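Local structure of 2-hydroxyisobutanoyl-CoA mutase large subunit (Aquincola tertiaricarbonis, 4R3U) at residues 182-186 / 553-557; 231-236 / 534-540; 344-349 / 360-365; 351-355 / 485-491. The protein provides the substrate-binding large subunit of a cobalamin-dependent mutase that interconverts 2-hydroxyisobutyryl-CoA and (S)-3-hydroxybutyryl-CoA. One frame throughout, in Å; residues are numbered along the deposited sequence.

The four contacts form two pairs. Contacts 1 and 2 have centres about 14 Å apart and touch directly, with Trp-184 of contact 1 packed on Ile-232, Ile-236 and Met-540 of contact 2. Both join helices of the TIM barrel to the C-terminal region of the chain. Contacts 3 and 4 have centres about 18 Å apart, and 344-349 runs on toward 351-355. Both also touch the second large subunit. Contacts 1 and 3 lie on opposite sides of the chain's centre, about 33 Å apart between centres. Contact 3 is at the active site, where Ala-346 and Ala-347 touch cobalamin. The side chains of Pro-352 and Ser-182 are about 9 and 11 Å from the cofactor.

Contact 1: 182-186 / 553-557; sequences SAWIL and MGDIV
This is a buried, apolar helix-to-helix contact. It joins the start of helix 183-196, which follows strand 175-178 of the TIM barrel, to the start of the C-terminal helix 553-564. No hydrogen bond crosses it. Ile-185 is the central side chain on the barrel side. Its CD1 touches three residues of the other helix, 3.7 Å from Val-557 CG2 and 3.8 Å from both Ile-556 CG2 and Met-553 CG. The side chains of Ile-185 and Met-553 cross at about a right angle. Those of Ile-185 and Ile-556 run past each other in opposite directions.

Met-553 leaves its backbone with CG anti to N (chi1 176°) and then bends at the sulfur (chi3 -80°). The bend carries the methyl group past Ile-185 to the first turn of the other helix. There CE packs 3.4 Å from Leu-186 CD1 and 3.5 Å from Ser-182 OG. The Ser-182 hydroxyl is hydrogen-bonded to Thr-133 O, so the methyl lies beside a polar group that already has a partner. On the other flank, Trp-184 CZ2 approaches Ile-556 CG2 at 3.6 Å, with the methyl oblique to the indole. One face of that indole is covered by CG1 of Ile-185, 3.7 Å above the ring plane.

Helix 540-549 packs against both partners, placing Thr-543 on Ile-185 and Leu-546 and Val-547 on Ile-556. Helix 226-243 packs on Trp-184 through Ile-232 and Ile-236, while Leu-528 of helix 518-532 touches Ile-556.

Contact 2: 231-236 / 534-540; sequences RIVRDI and DESQNLM
Asp-235 on helix 226-243 receives the backbone N-H of Leu-539 on OD2, at 2.8 Å. The same oxygen accepts from Arg-231 NE, and the two donors arrive from opposite faces of the carboxylate. The helix backbone takes part too: Asn-538 ND2 donates to Asp-235 O at 3.0 Å, in the carbonyl plane and on a lone pair. Arg-234 grips Glu-535 O end-on with NH1 and NH2, at 2.8 and 2.7 Å. The Arg-231 chain bends at chi2 (-92°) as its guanidinium reaches the loop, with Leu-539 CD1 over one face and Glu-535 CA over the other. Its NH2 adds weak bonds to Asp-534 O and Gln-537 O.

These groups are set by a second layer. Arg-234 NH1 bonds to Asp-235 OD1 on its syn lone pair, at 2.6 Å, completing a salt-bridge network. Asn-538 OD1 caps the start of helix 540-549 by accepting from Met-540 N. Asp-534 forms an Asx turn through OD1 and Ser-536 N. Arg-231 also reaches Val-531 O and Ala-532 O, at the end of helix 518-532.

Both arginines are held between the buried Asp-235 carboxylate and the loop carbonyls. Asp-235 is probably ionised and probably offsets part of their charge.

Contact 3: 344-349 / 360-365; sequences TAAATL and RTSLQA
Thr-344 and Gln-364 bury the most surface here, and their side chains meet where the end of the strand lies against the helix. Thr-344 CG2 lies 3.7 Å from Gln-364 CB, while Thr-344 CB lies 3.4 Å from Gln-364 OE1. The glutamine chain is extended beyond CG (chi2 162°), which carries its amide across to the loop. There NE2 donates to Thr-348 OG1 at 3.0 Å, with the hydroxyl in the amide plane. That hydroxyl in turn donates to Ala-345 O, which also accepts from Thr-348 N. A water ties the other end of the amide: it donates to Gln-364 OE1 at 2.8 Å and is also hydrogen-bonded to Thr-344 OG1 and Thr-361 OG1.

The two segments belong to one beta-alpha unit of the TIM barrel. Strand 340-344 ends in this loop, and helix 357-370 leads back to the neighbouring parallel strand 375-377. The loop is part of the active site, where Ala-346 touches cobalamin and 5'-deoxyadenosine and Ala-347 touches cobalamin.

Leu-349 is the third large contributor. Its CD2 packs 3.7 Å from Arg-360 CB and 3.6 Å from Thr-361 OG1, and the leucine and arginine side chains pass each other in opposite directions. Thr-348 O sits over one face of the Arg-360 guanidinium, 3.2 Å above its plane, without a hydrogen bond. The guanidinium bonds instead to Ile-478 O and forms a salt bridge with Glu-406 of the second large subunit.

Contact 4: 351-355 / 485-491; sequences KPQYM and ENEEDVK
Glu-487 puts CG anti to its own carbonyl carbon (chi1 -56°), and its extended chain carries the carboxylate to the turn at Gln-353. Gln-353 has a like first torsion (chi1 -58°) and is also extended. The two side chains cross at about a right angle. Residues 351-354 form a type II beta turn, with Pro-352 and Gln-353 at its two central positions. The turn lies in the loop between barrel strand 340-344 and helix 357-370. Alongside it runs the irregular surface segment 485-491. Glu-487 binds the backbone of the turn: Gln-353 N donates to Glu-487 OE1 at 3.0 Å, on the syn side, 23° out of the carboxylate plane. The same oxygen lies 3.6 Å from Pro-352 CA. Glu-487 OE2 is 3.5 Å from Gln-353 CG, so the carboxylate also touches the start of that side chain.

The amide of Gln-353 lies near the carboxylate of Glu-485, with Gln-353 CD 3.3 Å from Glu-485 OE2. The main partners of Glu-485 are basic residues of the second large subunit, since it makes salt bridges there with Arg-398 and Lys-394. The contact therefore borders the subunit interface. Pro-352 also packs on Asp-127 of the small subunit.

At the other end, Tyr-354 CE1 packs loosely on Val-490 CG1, at 4.2 Å. The Tyr-354 ring meets Phe-385 edge-to-face. Its OH donates to Lys-491 O over a short 2.5 Å, with that oxygen at the ring edge, near its plane.

Contact 1: 182-186 / 553-557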
loop_
_atom_site.group_PDB
_atom_site.type_symbol
_atom_site.label_atom_id
_atom_site.label_comp_id
_atom_site.label_asym_id
_atom_site.label_seq_id
_atom_site.Cartn_x
_atom_site.Cartn_y
_atom_site.Cartn_z
ATOM N N SER A 182 31.053 -14.277 12.090
ATOM C CA SER A 182 31.232 -15.732 12.014
ATOM C C SER A 182 30.651 -16.285 10.688
ATOM O O SER A 182 30.378 -17.489 10.576
ATOM C CB SER A 182 30.599 -16.411 13.221
ATOM O OG SER A 182 29.227 -16.065 13.321
ATOM N N ALA A 183 30.512 -15.397 9.671
ATOM C CA ALA A 183 30.014 -15.746 8.345
ATOM C C ALA A 183 30.832 -16.829 7.661
ATOM O O ALA A 183 30.245 -17.683 6.978
ATOM C CB ALA A 183 29.957 -14.514 7.458
ATOM N N TRP A 184 32.186 -16.794 7.821
ATOM C CA TRP A 184 33.065 -17.757 7.162
ATOM C C TRP A 184 32.825 -19.189 7.621
ATOM O O TRP A 184 32.885 -20.113 6.803
ATOM C CB TRP A 184 34.536 -17.312 7.205
ATOM C CG TRP A 184 35.414 -17.919 8.273
ATOM C CD1 TRP A 184 36.319 -18.929 8.110
ATOM C CD2 TRP A 184 35.531 -17.490 9.638
ATOM N NE1 TRP A 184 36.995 -19.158 9.289
ATOM C CE2 TRP A 184 36.526 -18.293 10.247
ATOM C CE3 TRP A 184 34.876 -16.518 10.419
ATOM C CZ2 TRP A 184 36.898 -18.134 11.598
ATOM C CZ3 TRP A 184 35.219 -16.388 11.762
ATOM C CH2 TRP A 184 36.231 -17.171 12.333
ATOM N N ILE A 185 32.505 -19.355 8.921
ATOM C CA ILE A 185 32.200 -20.642 9.564
ATOM C C ILE A 185 30.893 -21.197 8.962
ATOM O O ILE A 185 30.841 -22.355 8.571
ATOM C CB ILE A 185 32.170 -20.478 11.120
ATOM C CG1 ILE A 185 33.589 -20.253 11.660
ATOM C CG2 ILE A 185 31.472 -21.668 11.815
ATOM C CD1 ILE A 185 33.634 -19.694 12.955
ATOM N N LEU A 186 29.871 -20.350 8.838
ATOM C CA LEU A 186 28.602 -20.754 8.231
ATOM C C LEU A 186 28.708 -21.066 6.752
ATOM O O LEU A 186 28.073 -22.016 6.297
ATOM C CB LEU A 186 27.477 -19.779 8.563
ATOM C CG LEU A 186 26.666 -20.238 9.743
ATOM C CD1 LEU A 186 27.383 -20.009 11.031
ATOM C CD2 LEU A 186 25.399 -19.550 9.791
ATOM N N MET A 553 31.517 -23.745 16.138
ATOM C CA MET A 553 31.853 -22.366 15.816
ATOM C C MET A 553 32.774 -21.786 16.917
ATOM O O MET A 553 33.774 -21.141 16.603
ATOM C CB MET A 553 30.563 -21.540 15.698
ATOM C CG MET A 553 30.820 -20.076 15.463
ATOM S SD MET A 553 29.354 -19.106 15.638
ATOM C CE MET A 553 28.599 -19.388 14.107
ATOM N N GLY A 554 32.405 -22.051 18.177
ATOM C CA GLY A 554 33.146 -21.671 19.374
ATOM C C GLY A 554 34.568 -22.183 19.379
ATOM O O GLY A 554 35.476 -21.431 19.726
ATOM N N ASP A 555 34.781 -23.447 18.958
ATOM C CA ASP A 555 36.136 -24.045 18.875
ATOM C C ASP A 555 37.029 -23.182 17.966
ATOM O O ASP A 555 38.126 -22.788 18.373
ATOM C CB ASP A 555 36.093 -25.481 18.297
ATOM C CG ASP A 555 35.449 -26.571 19.131
ATOM O OD1 ASP A 555 35.578 -26.532 20.370
ATOM O OD2 ASP A 555 34.879 -27.502 18.541
ATOM N N ILE A 556 36.506 -22.866 16.752
ATOM C CA ILE A 556 37.122 -22.071 15.687
ATOM C C ILE A 556 37.338 -20.626 16.126
ATOM O O ILE A 556 38.469 -20.125 16.019
ATOM C CB ILE A 556 36.340 -22.210 14.332
ATOM C CG1 ILE A 556 36.248 -23.712 13.887
ATOM C CG2 ILE A 556 36.980 -21.368 13.223
ATOM C CD1 ILE A 556 35.146 -24.038 12.860
ATOM N N VAL A 557 36.258 -19.966 16.618
ATOM C CA VAL A 557 36.251 -18.572 17.093
ATOM C C VAL A 557 37.238 -18.345 18.249
ATOM O O VAL A 557 38.041 -17.401 18.188
ATOM C CB VAL A 557 34.815 -18.060 17.402
ATOM C CG1 VAL A 557 34.810 -16.847 18.338
ATOM C CG2 VAL A 557 34.040 -17.767 16.116
#

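Contact 2: 231-236 / 534-540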
loop_
_atom_site.group_PDB
_atom_site.type_symbol
_atom_site.label_atom_id
_atom_site.label_comp_id
_atom_site.label_asym_id
_atom_site.label_seq_id
_atom_site.Cartn_x
_atom_site.Cartn_y
_atom_site.Cartn_z
ATOM N N ARG A 231 40.148 -9.198 6.515
ATOM C CA ARG A 231 40.860 -10.297 5.871
ATOM C C ARG A 231 39.908 -11.537 5.730
ATOM O O ARG A 231 39.962 -12.238 4.720
ATOM C CB ARG A 231 42.156 -10.611 6.670
ATOM C CG ARG A 231 42.906 -11.866 6.240
ATOM C CD ARG A 231 42.463 -13.084 7.025
ATOM N NE ARG A 231 43.057 -14.316 6.498
ATOM C CZ ARG A 231 44.195 -14.852 6.931
ATOM N NH1 ARG A 231 44.883 -14.272 7.910
ATOM N NH2 ARG A 231 44.649 -15.974 6.396
ATOM N N ILE A 232 39.027 -11.778 6.724
ATOM C CA ILE A 232 38.074 -12.881 6.649
ATOM C C ILE A 232 37.100 -12.607 5.490
ATOM O O ILE A 232 36.931 -13.485 4.630
ATOM C CB ILE A 232 37.367 -13.202 8.004
ATOM C CG1 ILE A 232 38.357 -13.696 9.066
ATOM C CG2 ILE A 232 36.279 -14.264 7.805
ATOM C CD1 ILE A 232 37.916 -13.444 10.492
ATOM N N VAL A 233 36.515 -11.375 5.427
ATOM C CA VAL A 233 35.620 -10.967 4.332
ATOM C C VAL A 233 36.313 -11.200 2.981
ATOM O O VAL A 233 35.722 -11.759 2.055
ATOM C CB VAL A 233 35.112 -9.513 4.489
ATOM C CG1 VAL A 233 34.126 -9.157 3.384
ATOM C CG2 VAL A 233 34.455 -9.318 5.857
ATOM N N ARG A 234 37.589 -10.830 2.908
ATOM C CA ARG A 234 38.429 -10.990 1.726
ATOM C C ARG A 234 38.545 -12.473 1.389
ATOM O O ARG A 234 38.293 -12.855 0.252
ATOM C CB ARG A 234 39.791 -10.353 2.015
ATOM C CG ARG A 234 40.740 -10.226 0.849
ATOM C CD ARG A 234 42.166 -10.310 1.364
ATOM N NE ARG A 234 42.440 -11.621 1.959
ATOM C CZ ARG A 234 43.597 -11.992 2.489
ATOM N NH1 ARG A 234 43.739 -13.202 3.003
ATOM N NH2 ARG A 234 44.621 -11.156 2.514
ATOM N N ASP A 235 38.860 -13.319 2.375
ATOM C CA ASP A 235 38.928 -14.777 2.176
ATOM C C ASP A 235 37.584 -15.373 1.720
ATOM O O ASP A 235 37.554 -16.291 0.898
ATOM C CB ASP A 235 39.402 -15.476 3.448
ATOM C CG ASP A 235 40.844 -15.256 3.804
ATOM O OD1 ASP A 235 41.505 -14.431 3.142
ATOM O OD2 ASP A 235 41.306 -15.881 4.766
ATOM N N ILE A 236 36.482 -14.838 2.245
ATOM C CA ILE A 236 35.153 -15.289 1.829
ATOM C C ILE A 236 34.988 -14.941 0.350
ATOM O O ILE A 236 34.611 -15.807 -0.441
ATOM C CB ILE A 236 34.009 -14.711 2.711
ATOM C CG1 ILE A 236 34.085 -15.257 4.148
ATOM C CG2 ILE A 236 32.644 -14.982 2.083
ATOM C CD1 ILE A 236 33.222 -14.415 5.188
ATOM N N ASP A 534 49.403 -16.165 8.435
ATOM C CA ASP A 534 49.855 -15.765 7.106
ATOM C C ASP A 534 48.693 -15.019 6.449
ATOM O O ASP A 534 47.709 -15.654 6.053
ATOM C CB ASP A 534 50.268 -16.997 6.282
ATOM C CG ASP A 534 50.922 -16.706 4.938
ATOM O OD1 ASP A 534 50.866 -15.541 4.485
ATOM O OD2 ASP A 534 51.489 -17.650 4.334
ATOM N N GLU A 535 48.799 -13.661 6.361
ATOM C CA GLU A 535 47.770 -12.765 5.798
ATOM C C GLU A 535 47.438 -13.053 4.322
ATOM O O GLU A 535 46.353 -12.705 3.864
ATOM C CB GLU A 535 48.155 -11.269 5.955
ATOM C CG GLU A 535 48.469 -10.732 7.347
ATOM C CD GLU A 535 47.307 -10.522 8.297
ATOM O OE1 GLU A 535 46.326 -9.847 7.907
ATOM O OE2 GLU A 535 47.300 -11.177 9.364
ATOM N N SER A 536 48.349 -13.697 3.596
ATOM C CA SER A 536 48.188 -14.040 2.179
ATOM C C SER A 536 47.377 -15.338 1.929
ATOM O O SER A 536 46.799 -15.504 0.842
ATOM C CB SER A 536 49.548 -14.102 1.486
ATOM O OG SER A 536 50.270 -15.253 1.883
ATOM N N GLN A 537 47.350 -16.248 2.924
ATOM C CA GLN A 537 46.636 -17.526 2.848
ATOM C C GLN A 537 45.136 -17.368 3.080
ATOM O O GLN A 537 44.729 -16.438 3.766
ATOM C CB GLN A 537 47.228 -18.520 3.853
ATOM C CG GLN A 537 48.462 -19.260 3.324
ATOM C CD GLN A 537 48.943 -20.271 4.328
ATOM O OE1 GLN A 537 48.200 -21.161 4.754
ATOM N NE2 GLN A 537 50.201 -20.155 4.735
ATOM N N ASN A 538 44.309 -18.268 2.512
ATOM C CA ASN A 538 42.854 -18.235 2.683
ATOM C C ASN A 538 42.417 -19.195 3.815
ATOM O O ASN A 538 42.889 -20.338 3.888
ATOM C CB ASN A 538 42.130 -18.530 1.369
ATOM C CG ASN A 538 40.667 -18.126 1.351
ATOM O OD1 ASN A 538 39.869 -18.540 2.192
ATOM N ND2 ASN A 538 40.268 -17.334 0.376
ATOM N N LEU A 539 41.531 -18.708 4.708
ATOM C CA LEU A 539 41.027 -19.451 5.870
ATOM C C LEU A 539 39.961 -20.470 5.527
ATOM O O LEU A 539 39.726 -21.383 6.312
ATOM C CB LEU A 539 40.465 -18.487 6.929
ATOM C CG LEU A 539 41.477 -17.671 7.726
ATOM C CD1 LEU A 539 40.784 -16.579 8.493
ATOM C CD2 LEU A 539 42.255 -18.529 8.672
ATOM N N MET A 540 39.293 -20.295 4.379
ATOM C CA MET A 540 38.182 -21.146 3.944
ATOM C C MET A 540 38.422 -22.651 3.831
ATOM O O MET A 540 37.670 -23.390 4.471
ATOM C CB MET A 540 37.453 -20.572 2.727
ATOM C CG MET A 540 36.634 -19.325 3.050
ATOM S SD MET A 540 35.364 -19.574 4.307
ATOM C CE MET A 540 34.394 -20.900 3.568
HETATM O O HOH W 1 44.334 -11.670 9.322
#

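Contact 3: 344-349 / 360-365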
loop_
_atom_site.group_PDB
_atom_site.type_symbol
_atom_site.label_atom_id
_atom_site.label_comp_id
_atom_site.label_asym_id
_atom_site.label_seq_id
_atom_site.Cartn_x
_atom_site.Cartn_y
_atom_site.Cartn_z
ATOM N N THR A 344 11.923 -3.686 3.896
ATOM C CA THR A 344 11.127 -2.514 4.206
ATOM C C THR A 344 11.576 -1.988 5.572
ATOM O O THR A 344 12.110 -2.773 6.385
ATOM C CB THR A 344 9.622 -2.824 4.031
ATOM O OG1 THR A 344 9.214 -3.828 4.962
ATOM C CG2 THR A 344 9.272 -3.274 2.603
ATOM N N ALA A 345 11.440 -0.648 5.811
ATOM C CA ALA A 345 11.875 -0.041 7.067
ATOM C C ALA A 345 11.064 -0.436 8.292
ATOM O O ALA A 345 9.956 0.074 8.538
ATOM C CB ALA A 345 11.930 1.466 6.932
ATOM N N ALA A 346 11.660 -1.299 9.108
ATOM C CA ALA A 346 11.122 -1.786 10.369
ATOM C C ALA A 346 10.987 -0.590 11.386
ATOM O O ALA A 346 10.015 -0.533 12.153
ATOM C CB ALA A 346 12.061 -2.821 10.893
ATOM N N ALA A 347 11.934 0.397 11.331
ATOM C CA ALA A 347 11.905 1.558 12.208
ATOM C C ALA A 347 10.653 2.487 12.014
ATOM O O ALA A 347 10.353 3.301 12.916
ATOM C CB ALA A 347 13.206 2.350 12.091
ATOM N N THR A 348 9.928 2.353 10.867
ATOM C CA THR A 348 8.720 3.146 10.588
ATOM C C THR A 348 7.441 2.530 11.196
ATOM O O THR A 348 6.395 3.189 11.264
ATOM C CB THR A 348 8.498 3.322 9.109
ATOM O OG1 THR A 348 8.251 2.052 8.540
ATOM C CG2 THR A 348 9.629 4.027 8.408
ATOM N N LEU A 349 7.515 1.250 11.569
ATOM C CA LEU A 349 6.399 0.467 12.074
ATOM C C LEU A 349 6.166 0.686 13.557
ATOM O O LEU A 349 7.109 0.953 14.306
ATOM C CB LEU A 349 6.572 -1.023 11.707
ATOM C CG LEU A 349 6.896 -1.359 10.221
ATOM C CD1 LEU A 349 6.863 -2.838 9.985
ATOM C CD2 LEU A 349 5.901 -0.748 9.268
ATOM N N ARG A 360 1.923 0.831 5.570
ATOM C CA ARG A 360 3.290 1.334 5.570
ATOM C C ARG A 360 4.180 0.440 4.742
ATOM O O ARG A 360 4.886 0.938 3.869
ATOM C CB ARG A 360 3.834 1.387 7.013
ATOM C CG ARG A 360 3.180 2.441 7.889
ATOM C CD ARG A 360 3.781 2.445 9.271
ATOM N NE ARG A 360 3.385 3.639 10.008
ATOM C CZ ARG A 360 2.755 3.651 11.172
ATOM N NH1 ARG A 360 2.444 2.512 11.777
ATOM N NH2 ARG A 360 2.440 4.807 11.748
ATOM N N THR A 361 4.123 -0.881 4.995
ATOM C CA THR A 361 4.904 -1.937 4.329
ATOM C C THR A 361 4.490 -2.113 2.875
ATOM O O THR A 361 5.325 -2.510 2.076
ATOM C CB THR A 361 4.899 -3.214 5.194
ATOM O OG1 THR A 361 5.569 -2.913 6.413
ATOM C CG2 THR A 361 5.562 -4.421 4.524
ATOM N N SER A 362 3.221 -1.811 2.520
ATOM C CA SER A 362 2.750 -1.900 1.118
ATOM C C SER A 362 3.485 -0.858 0.271
ATOM O O SER A 362 4.082 -1.204 -0.746
ATOM C CB SER A 362 1.244 -1.660 1.025
ATOM O OG SER A 362 0.568 -2.782 1.556
ATOM N N LEU A 363 3.488 0.416 0.747
ATOM C CA LEU A 363 4.125 1.535 0.074
ATOM C C LEU A 363 5.639 1.312 -0.075
ATOM O O LEU A 363 6.187 1.539 -1.163
ATOM C CB LEU A 363 3.797 2.857 0.813
ATOM C CG LEU A 363 2.307 3.126 1.048
ATOM C CD1 LEU A 363 2.093 4.386 1.821
ATOM C CD2 LEU A 363 1.509 3.142 -0.251
ATOM N N GLN A 364 6.283 0.829 1.013
ATOM C CA GLN A 364 7.709 0.532 1.075
ATOM C C GLN A 364 8.094 -0.628 0.136
ATOM O O GLN A 364 9.105 -0.536 -0.548
ATOM C CB GLN A 364 8.143 0.288 2.515
ATOM C CG GLN A 364 8.128 1.554 3.356
ATOM C CD GLN A 364 8.135 1.261 4.833
ATOM O OE1 GLN A 364 8.630 0.216 5.276
ATOM N NE2 GLN A 364 7.591 2.188 5.639
ATOM N N ALA A 365 7.243 -1.678 0.036
ATOM C CA ALA A 365 7.433 -2.766 -0.887
ATOM C C ALA A 365 7.370 -2.212 -2.321
ATOM O O ALA A 365 8.224 -2.554 -3.138
ATOM C CB ALA A 365 6.366 -3.812 -0.677
HETATM O O HOH W 2 7.972 -2.158 6.618
#

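Contact 4: 351-355 / 485-491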
loop_
_atom_site.group_PDB
_atom_site.type_symbol
_atom_site.label_atom_id
_atom_site.label_comp_id
_atom_site.label_asym_id
_atom_site.label_seq_id
_atom_site.Cartn_x
_atom_site.Cartn_y
_atom_site.Cartn_z
ATOM N N LYS A 351 3.935 -0.130 17.482
ATOM C CA LYS A 351 3.296 -0.990 18.475
ATOM C C LYS A 351 1.823 -0.498 18.553
ATOM O O LYS A 351 0.937 -1.304 18.267
ATOM C CB LYS A 351 4.010 -0.945 19.852
ATOM C CG LYS A 351 3.520 -2.003 20.861
ATOM C CD LYS A 351 4.365 -2.024 22.129
ATOM C CE LYS A 351 3.894 -3.023 23.171
ATOM N NZ LYS A 351 4.370 -4.418 22.925
ATOM N N PRO A 352 1.500 0.804 18.778
ATOM C CA PRO A 352 0.080 1.203 18.724
ATOM C C PRO A 352 -0.480 1.048 17.310
ATOM O O PRO A 352 0.250 1.266 16.321
ATOM C CB PRO A 352 0.102 2.676 19.148
ATOM C CG PRO A 352 1.452 3.142 18.893
ATOM C CD PRO A 352 2.363 1.974 19.077
ATOM N N GLN A 353 -1.756 0.617 17.202
ATOM C CA GLN A 353 -2.463 0.460 15.925
ATOM C C GLN A 353 -1.653 -0.358 14.916
ATOM O O GLN A 353 -1.631 -0.030 13.715
ATOM C CB GLN A 353 -2.833 1.844 15.356
ATOM C CG GLN A 353 -3.702 2.678 16.283
ATOM C CD GLN A 353 -4.200 3.896 15.574
ATOM O OE1 GLN A 353 -3.995 5.029 16.030
ATOM N NE2 GLN A 353 -4.933 3.667 14.486
ATOM N N TYR A 354 -0.978 -1.422 15.410
ATOM C CA TYR A 354 -0.094 -2.287 14.619
ATOM C C TYR A 354 -0.587 -2.701 13.233
ATOM O O TYR A 354 0.258 -2.795 12.348
ATOM C CB TYR A 354 0.471 -3.484 15.427
ATOM C CG TYR A 354 -0.535 -4.590 15.671
ATOM C CD1 TYR A 354 -1.394 -4.544 16.760
ATOM C CD2 TYR A 354 -0.655 -5.665 14.784
ATOM C CE1 TYR A 354 -2.390 -5.503 16.936
ATOM C CE2 TYR A 354 -1.639 -6.642 14.956
ATOM C CZ TYR A 354 -2.508 -6.552 16.036
ATOM O OH TYR A 354 -3.462 -7.514 16.261
ATOM N N MET A 355 -1.920 -2.962 13.013
ATOM C CA MET A 355 -2.396 -3.387 11.665
ATOM C C MET A 355 -2.179 -2.355 10.571
ATOM O O MET A 355 -2.122 -2.695 9.400
ATOM C CB MET A 355 -3.834 -3.913 11.642
ATOM C CG MET A 355 -3.996 -5.347 12.092
ATOM S SD MET A 355 -2.931 -6.636 11.390
ATOM C CE MET A 355 -3.571 -6.810 9.721
ATOM N N GLU A 485 -4.842 6.848 19.946
ATOM C CA GLU A 485 -6.019 6.173 20.485
ATOM C C GLU A 485 -5.716 5.551 21.824
ATOM O O GLU A 485 -4.607 5.080 22.015
ATOM C CB GLU A 485 -6.431 5.029 19.542
ATOM C CG GLU A 485 -7.135 5.471 18.271
ATOM C CD GLU A 485 -7.354 4.377 17.237
ATOM O OE1 GLU A 485 -7.531 3.195 17.612
ATOM O OE2 GLU A 485 -7.338 4.713 16.034
ATOM N N ASN A 486 -6.716 5.445 22.720
ATOM C CA ASN A 486 -6.508 4.711 23.965
ATOM C C ASN A 486 -7.135 3.298 23.788
ATOM O O ASN A 486 -8.209 3.003 24.335
ATOM C CB ASN A 486 -6.970 5.495 25.180
ATOM C CG ASN A 486 -6.080 6.692 25.452
ATOM O OD1 ASN A 486 -6.187 7.750 24.814
ATOM N ND2 ASN A 486 -5.169 6.547 26.404
ATOM N N GLU A 487 -6.455 2.455 22.927
ATOM C CA GLU A 487 -6.802 1.069 22.577
ATOM C C GLU A 487 -6.679 0.183 23.819
ATOM O O GLU A 487 -5.575 -0.022 24.330
ATOM C CB GLU A 487 -5.834 0.501 21.522
ATOM C CG GLU A 487 -5.653 1.245 20.213
ATOM C CD GLU A 487 -4.535 0.650 19.368
ATOM O OE1 GLU A 487 -3.350 0.828 19.727
ATOM O OE2 GLU A 487 -4.845 0.035 18.323
ATOM N N GLU A 488 -7.795 -0.335 24.313
ATOM C CA GLU A 488 -7.795 -1.186 25.511
ATOM C C GLU A 488 -7.931 -2.671 25.151
ATOM O O GLU A 488 -7.543 -3.549 25.932
ATOM C CB GLU A 488 -8.884 -0.729 26.507
ATOM C CG GLU A 488 -10.332 -0.996 26.096
ATOM C CD GLU A 488 -10.908 -0.260 24.895
ATOM O OE1 GLU A 488 -10.512 0.904 24.647
ATOM O OE2 GLU A 488 -11.790 -0.845 24.222
ATOM N N ASP A 489 -8.491 -2.929 23.956
ATOM C CA ASP A 489 -8.767 -4.249 23.416
ATOM C C ASP A 489 -7.708 -4.661 22.390
ATOM O O ASP A 489 -8.058 -5.062 21.272
ATOM C CB ASP A 489 -10.196 -4.279 22.814
ATOM C CG ASP A 489 -11.265 -4.698 23.799
ATOM O OD1 ASP A 489 -11.350 -5.914 24.101
ATOM O OD2 ASP A 489 -12.030 -3.813 24.260
ATOM N N VAL A 490 -6.407 -4.570 22.758
ATOM C CA VAL A 490 -5.352 -5.000 21.836
ATOM C C VAL A 490 -5.186 -6.535 21.860
ATOM O O VAL A 490 -4.732 -7.109 22.852
ATOM C CB VAL A 490 -4.013 -4.222 21.968
ATOM C CG1 VAL A 490 -2.949 -4.737 20.987
ATOM C CG2 VAL A 490 -4.241 -2.722 21.788
ATOM N N LYS A 491 -5.589 -7.176 20.766
ATOM C CA LYS A 491 -5.488 -8.606 20.581
ATOM C C LYS A 491 -4.437 -8.832 19.505
ATOM O O LYS A 491 -4.572 -8.390 18.357
ATOM C CB LYS A 491 -6.844 -9.217 20.170
ATOM C CG LYS A 491 -7.899 -9.335 21.292
ATOM C CD LYS A 491 -9.016 -8.236 21.326
ATOM C CE LYS A 491 -10.153 -8.381 20.333
ATOM N NZ LYS A 491 -11.069 -7.207 20.388
#